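Local structure of bromo domain-containing protein (5KO4) at residues I66-Y77 and A90-F101. The protein is of unknown function, but the part described is its bromodomain, a fold that in relatives reads acetylated lysine, so it probably binds acetylated proteins. Residues are numbered along the deposited sequence; the frame is centred on the assembly and turned at random. Where two conformers were deposited one is given.
Sequences INDMRLVVQNCY and ARRIEIAMEDLF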
loop_
_atom_site.group_PDB
_atom_site.type_symbol
_atom_site.label_atom_id
_atom_site.label_comp_id
_atom_site.label_asym_id
_atom_site.label_seq_id
_atom_site.Cartn_x
_atom_site.Cartn_y
_atom_site.Cartn_z
ATOM N N ILE A 66 -4.154 20.772 11.253
ATOM C CA ILE A 66 -3.639 20.930 9.893
ATOM C C ILE A 66 -2.283 20.239 9.770
ATOM O O ILE A 66 -2.039 19.541 8.787
ATOM C CB ILE A 66 -3.554 22.435 9.509
ATOM C CG1 ILE A 66 -4.983 23.002 9.274
ATOM C CG2 ILE A 66 -2.665 22.643 8.277
ATOM C CD1 ILE A 66 -5.052 24.502 9.303
ATOM N N ASN A 67 -1.410 20.410 10.758
ATOM C CA ASN A 67 -0.108 19.767 10.724
ATOM C C ASN A 67 -0.224 18.259 10.583
ATOM O O ASN A 67 0.488 17.664 9.786
ATOM C CB ASN A 67 0.669 20.084 11.973
ATOM C CG ASN A 67 1.183 21.489 12.010
ATOM O OD1 ASN A 67 1.158 22.218 11.023
ATOM N ND2 ASN A 67 1.460 21.956 13.185
ATOM N N ASP A 68 -1.100 17.624 11.379
ATOM C CA ASP A 68 -1.223 16.162 11.307
ATOM C C ASP A 68 -1.840 15.709 9.978
ATOM O O ASP A 68 -1.407 14.693 9.413
ATOM C CB ASP A 68 -2.049 15.619 12.463
ATOM C CG ASP A 68 -1.316 15.588 13.780
ATOM O OD1 ASP A 68 -0.091 15.882 13.795
ATOM O OD2 ASP A 68 -1.965 15.298 14.806
ATOM N N MET A 69 -2.817 16.466 9.447
ATOM C CA MET A 69 -3.405 16.133 8.164
ATOM C C MET A 69 -2.378 16.219 7.051
ATOM O O MET A 69 -2.292 15.309 6.214
ATOM C CB MET A 69 -4.560 17.084 7.873
ATOM C CG MET A 69 -5.746 16.933 8.838
ATOM S SD MET A 69 -6.705 15.430 8.538
ATOM C CE MET A 69 -7.582 15.897 7.070
ATOM N N ARG A 70 -1.567 17.277 7.055
ATOM C CA ARG A 70 -0.524 17.460 6.045
ATOM C C ARG A 70 0.533 16.367 6.170
ATOM O O ARG A 70 1.116 15.941 5.177
ATOM C CB ARG A 70 0.119 18.850 6.189
ATOM C CG ARG A 70 -0.773 19.972 5.702
ATOM C CD ARG A 70 -0.200 21.336 5.996
ATOM N NE ARG A 70 -1.043 22.390 5.433
ATOM C CZ ARG A 70 -0.912 23.687 5.695
ATOM N NH1 ARG A 70 0.037 24.115 6.523
ATOM N NH2 ARG A 70 -1.735 24.565 5.140
ATOM N N LEU A 71 0.789 15.908 7.387
ATOM C CA LEU A 71 1.791 14.866 7.619
ATOM C C LEU A 71 1.401 13.523 6.955
ATOM O O LEU A 71 2.263 12.812 6.425
ATOM C CB LEU A 71 1.947 14.684 9.125
ATOM C CG LEU A 71 2.913 13.641 9.613
ATOM C CD1 LEU A 71 4.328 13.889 9.067
ATOM C CD2 LEU A 71 2.904 13.603 11.123
ATOM N N VAL A 72 0.108 13.189 6.939
ATOM C CA VAL A 72 -0.314 11.932 6.314
ATOM C C VAL A 72 0.087 11.932 4.847
ATOM O O VAL A 72 0.652 10.954 4.334
ATOM C CB VAL A 72 -1.835 11.723 6.439
ATOM C CG1 VAL A 72 -2.280 10.471 5.689
ATOM C CG2 VAL A 72 -2.263 11.642 7.894
ATOM N N VAL A 73 -0.213 13.027 4.161
ATOM C CA VAL A 73 0.045 13.067 2.721
ATOM C C VAL A 73 1.550 13.244 2.437
ATOM O O VAL A 73 2.065 12.586 1.525
ATOM C CB VAL A 73 -0.829 14.111 1.969
ATOM C CG1 VAL A 73 -2.309 13.802 2.160
ATOM C CG2 VAL A 73 -0.522 15.546 2.390
ATOM N N GLN A 74 2.276 14.044 3.236
ATOM C CA GLN A 74 3.711 14.163 3.018
ATOM C C GLN A 74 4.421 12.825 3.290
ATOM O O GLN A 74 5.354 12.466 2.567
ATOM C CB GLN A 74 4.322 15.267 3.868
ATOM C CG GLN A 74 5.770 15.601 3.472
ATOM C CD GLN A 74 5.861 16.037 2.029
ATOM O OE1 GLN A 74 5.125 16.932 1.573
ATOM N NE2 GLN A 74 6.764 15.427 1.255
ATOM N N ASN A 75 3.946 12.048 4.273
ATOM C CA ASN A 75 4.542 10.730 4.503
ATOM C C ASN A 75 4.324 9.827 3.302
ATOM O O ASN A 75 5.222 9.077 2.922
ATOM C CB ASN A 75 3.953 10.073 5.748
ATOM C CG ASN A 75 4.472 10.648 7.031
ATOM O OD1 ASN A 75 5.482 11.365 7.064
ATOM N ND2 ASN A 75 3.811 10.309 8.133
ATOM N N CYS A 76 3.170 9.936 2.660
ATOM C CA CYS A 76 2.924 9.170 1.446
ATOM C C CYS A 76 3.935 9.549 0.371
ATOM O O CYS A 76 4.511 8.669 -0.273
ATOM C CB CYS A 76 1.505 9.389 0.954
ATOM S SG CYS A 76 1.137 8.567 -0.616
ATOM N N TYR A 77 4.162 10.845 0.176
ATOM C CA TYR A 77 5.103 11.261 -0.857
ATOM C C TYR A 77 6.489 10.770 -0.540
ATOM O O TYR A 77 7.202 10.336 -1.442
ATOM C CB TYR A 77 5.111 12.783 -1.045
ATOM C CG TYR A 77 3.748 13.432 -1.220
ATOM C CD1 TYR A 77 2.684 12.733 -1.781
ATOM C CD2 TYR A 77 3.493 14.700 -0.716
ATOM C CE1 TYR A 77 1.408 13.298 -1.865
ATOM C CE2 TYR A 77 2.224 15.270 -0.791
ATOM C CZ TYR A 77 1.177 14.548 -1.333
ATOM O OH TYR A 77 -0.089 15.088 -1.395
ATOM N N ALA A 90 -3.155 10.659 -2.565
ATOM C CA ALA A 90 -2.816 11.578 -1.478
ATOM C C ALA A 90 -2.840 13.030 -1.960
ATOM O O ALA A 90 -3.289 13.899 -1.223
ATOM C CB ALA A 90 -1.445 11.248 -0.907
ATOM N N ARG A 91 -2.412 13.291 -3.212
ATOM C CA ARG A 91 -2.430 14.658 -3.748
ATOM C C ARG A 91 -3.858 15.159 -3.902
ATOM O O ARG A 91 -4.124 16.318 -3.583
ATOM C CB ARG A 91 -1.713 14.734 -5.104
ATOM C CG ARG A 91 -0.182 14.722 -5.000
ATOM C CD ARG A 91 0.371 15.982 -4.451
ATOM N NE ARG A 91 1.509 16.496 -5.216
ATOM C CZ ARG A 91 2.779 16.139 -5.040
ATOM N NH1 ARG A 91 3.093 15.140 -4.225
ATOM N NH2 ARG A 91 3.739 16.738 -5.721
ATOM N N ARG A 92 -4.786 14.307 -4.391
ATOM C CA ARG A 92 -6.180 14.756 -4.512
ATOM C C ARG A 92 -6.740 15.085 -3.126
ATOM O O ARG A 92 -7.493 16.043 -2.976
ATOM C CB ARG A 92 -7.058 13.693 -5.180
ATOM C CG ARG A 92 -6.705 13.369 -6.627
ATOM C CD ARG A 92 -6.391 14.569 -7.505
ATOM N NE ARG A 92 -7.499 15.538 -7.553
ATOM C CZ ARG A 92 -7.461 16.682 -8.222
ATOM N NH1 ARG A 92 -6.382 17.014 -8.927
ATOM N NH2 ARG A 92 -8.507 17.504 -8.205
ATOM N N ILE A 93 -6.363 14.303 -2.113
ATOM C CA ILE A 93 -6.793 14.541 -0.743
ATOM C C ILE A 93 -6.161 15.830 -0.215
ATOM O O ILE A 93 -6.851 16.612 0.434
ATOM C CB ILE A 93 -6.442 13.308 0.122
ATOM C CG1 ILE A 93 -7.397 12.156 -0.224
ATOM C CG2 ILE A 93 -6.506 13.642 1.633
ATOM C CD1 ILE A 93 -6.984 10.811 0.320
ATOM N N GLU A 94 -4.880 16.075 -0.513
ATOM C CA GLU A 94 -4.215 17.291 -0.082
ATOM C C GLU A 94 -4.898 18.512 -0.698
ATOM O O GLU A 94 -5.115 19.517 -0.024
ATOM C CB GLU A 94 -2.730 17.275 -0.470
ATOM C CG GLU A 94 -1.971 18.435 0.153
ATOM C CD GLU A 94 -0.514 18.539 -0.223
ATOM O OE1 GLU A 94 -0.011 17.633 -0.916
ATOM O OE2 GLU A 94 0.112 19.563 0.120
ATOM N N ILE A 95 -5.237 18.422 -1.987
ATOM C CA ILE A 95 -5.911 19.502 -2.687
ATOM C C ILE A 95 -7.222 19.790 -2.001
ATOM O O ILE A 95 -7.531 20.945 -1.733
ATOM C CB ILE A 95 -6.108 19.128 -4.177
ATOM C CG1 ILE A 95 -4.763 19.164 -4.909
ATOM C CG2 ILE A 95 -7.107 20.063 -4.848
ATOM C CD1 ILE A 95 -4.744 18.491 -6.193
ATOM N N ALA A 96 -7.986 18.745 -1.674
ATOM C CA ALA A 96 -9.258 18.928 -0.995
ATOM C C ALA A 96 -9.106 19.561 0.352
ATOM O O ALA A 96 -9.801 20.527 0.648
ATOM C CB ALA A 96 -9.974 17.601 -0.845
ATOM N N MET A 97 -8.260 19.026 1.206
ATOM C CA MET A 97 -8.187 19.599 2.542
ATOM C C MET A 97 -7.611 21.048 2.499
ATOM O O MET A 97 -8.135 21.900 3.208
ATOM C CB MET A 97 -7.406 18.696 3.497
ATOM C CG MET A 97 -5.960 18.602 3.208
ATOM S SD MET A 97 -5.207 17.141 3.969
ATOM C CE MET A 97 -3.575 17.626 3.941
ATOM N N GLU A 98 -6.666 21.364 1.587
ATOM C CA GLU A 98 -6.164 22.748 1.484
ATOM C C GLU A 98 -7.273 23.705 0.988
ATOM O O GLU A 98 -7.398 24.821 1.500
ATOM C CB GLU A 98 -4.936 22.838 0.574
ATOM C CG GLU A 98 -3.707 22.126 1.124
ATOM C CD GLU A 98 -3.194 22.607 2.468
ATOM O OE1 GLU A 98 -3.331 23.813 2.769
ATOM O OE2 GLU A 98 -2.638 21.771 3.218
ATOM N N ASP A 99 -8.141 23.238 0.076
ATOM C CA ASP A 99 -9.266 24.057 -0.388
ATOM C C ASP A 99 -10.236 24.357 0.740
ATOM O O ASP A 99 -10.917 25.385 0.704
ATOM C CB ASP A 99 -10.050 23.329 -1.490
ATOM C CG ASP A 99 -9.360 23.191 -2.830
ATOM O OD1 ASP A 99 -8.325 23.878 -3.051
ATOM O OD2 ASP A 99 -9.831 22.379 -3.651
ATOM N N LEU A 100 -10.389 23.421 1.683
ATOM C CA LEU A 100 -11.307 23.584 2.805
ATOM C C LEU A 100 -10.666 24.352 3.967
ATOM O O LEU A 100 -11.362 25.154 4.571
ATOM C CB LEU A 100 -11.787 22.222 3.285
ATOM C CG LEU A 100 -12.551 21.407 2.246
ATOM C CD1 LEU A 100 -12.895 20.023 2.774
ATOM C CD2 LEU A 100 -13.805 22.125 1.790
ATOM N N PHE A 101 -9.350 24.190 4.229
ATOM C CA PHE A 101 -8.724 24.944 5.331
ATOM C C PHE A 101 -8.850 26.439 5.107
ATOM O O PHE A 101 -9.072 27.172 6.064
ATOM C CB PHE A 101 -7.238 24.632 5.482
ATOM C CG PHE A 101 -6.817 23.213 5.735
ATOM C CD1 PHE A 101 -7.615 22.348 6.474
ATOM C CD2 PHE A 101 -5.570 22.772 5.344
ATOM C CE1 PHE A 101 -7.205 21.040 6.724
ATOM C CE2 PHE A 101 -5.141 21.487 5.642
ATOM C CZ PHE A 101 -5.962 20.624 6.324
#
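Arg70 grips the carboxylate of Glu98 side-on with two nitrogens. NE reaches OE2 at 2.8 Å, and NH2 of Arg70 reaches OE1 of Glu98 at 3.0 Å. Both oxygens use their syn lone pairs, and the two flat groups are nearly coplanar, 26° apart. The arginine chain runs extended from CG to NE, while Glu98 bends at chi2 (-59°) to meet it. CG2 of Ile66 lies over one face of the guanidinium.

Two turns along, Tyr77 OH donates to Glu94 OE1 at 2.6 Å, on the anti side of the carboxylate. The Tyr77 ring is held between Val73 O on one face and Arg91 NH1 on the other. Arg91 makes a cation-pi contact there, its CZ 4.3 Å from the centroid of the Tyr77 ring, and also a salt bridge to Glu82.

Between these polar sites Val73 is a knob in a hole formed by Ala90, Ile93, Glu94 and Met97. In the conformer given, SD of Met97 lies 4.0 Å from CB of Met69. Beside the salt bridge, CG1 of Ile66 sits over the centre of the Phe101 ring, a CH-pi contact of 3.7 Å to the centroid.

Segments 66-77 and 90-101, on helices 62-80 and 85-104, run antiparallel at 157° in the bromodomain's left-handed four-helix bundle. Met69 and Ile93 also touch Val18 of helix 8-21. Ile50 and Trp47 of helix 47-55 pack on Met69 and Ile93 respectively.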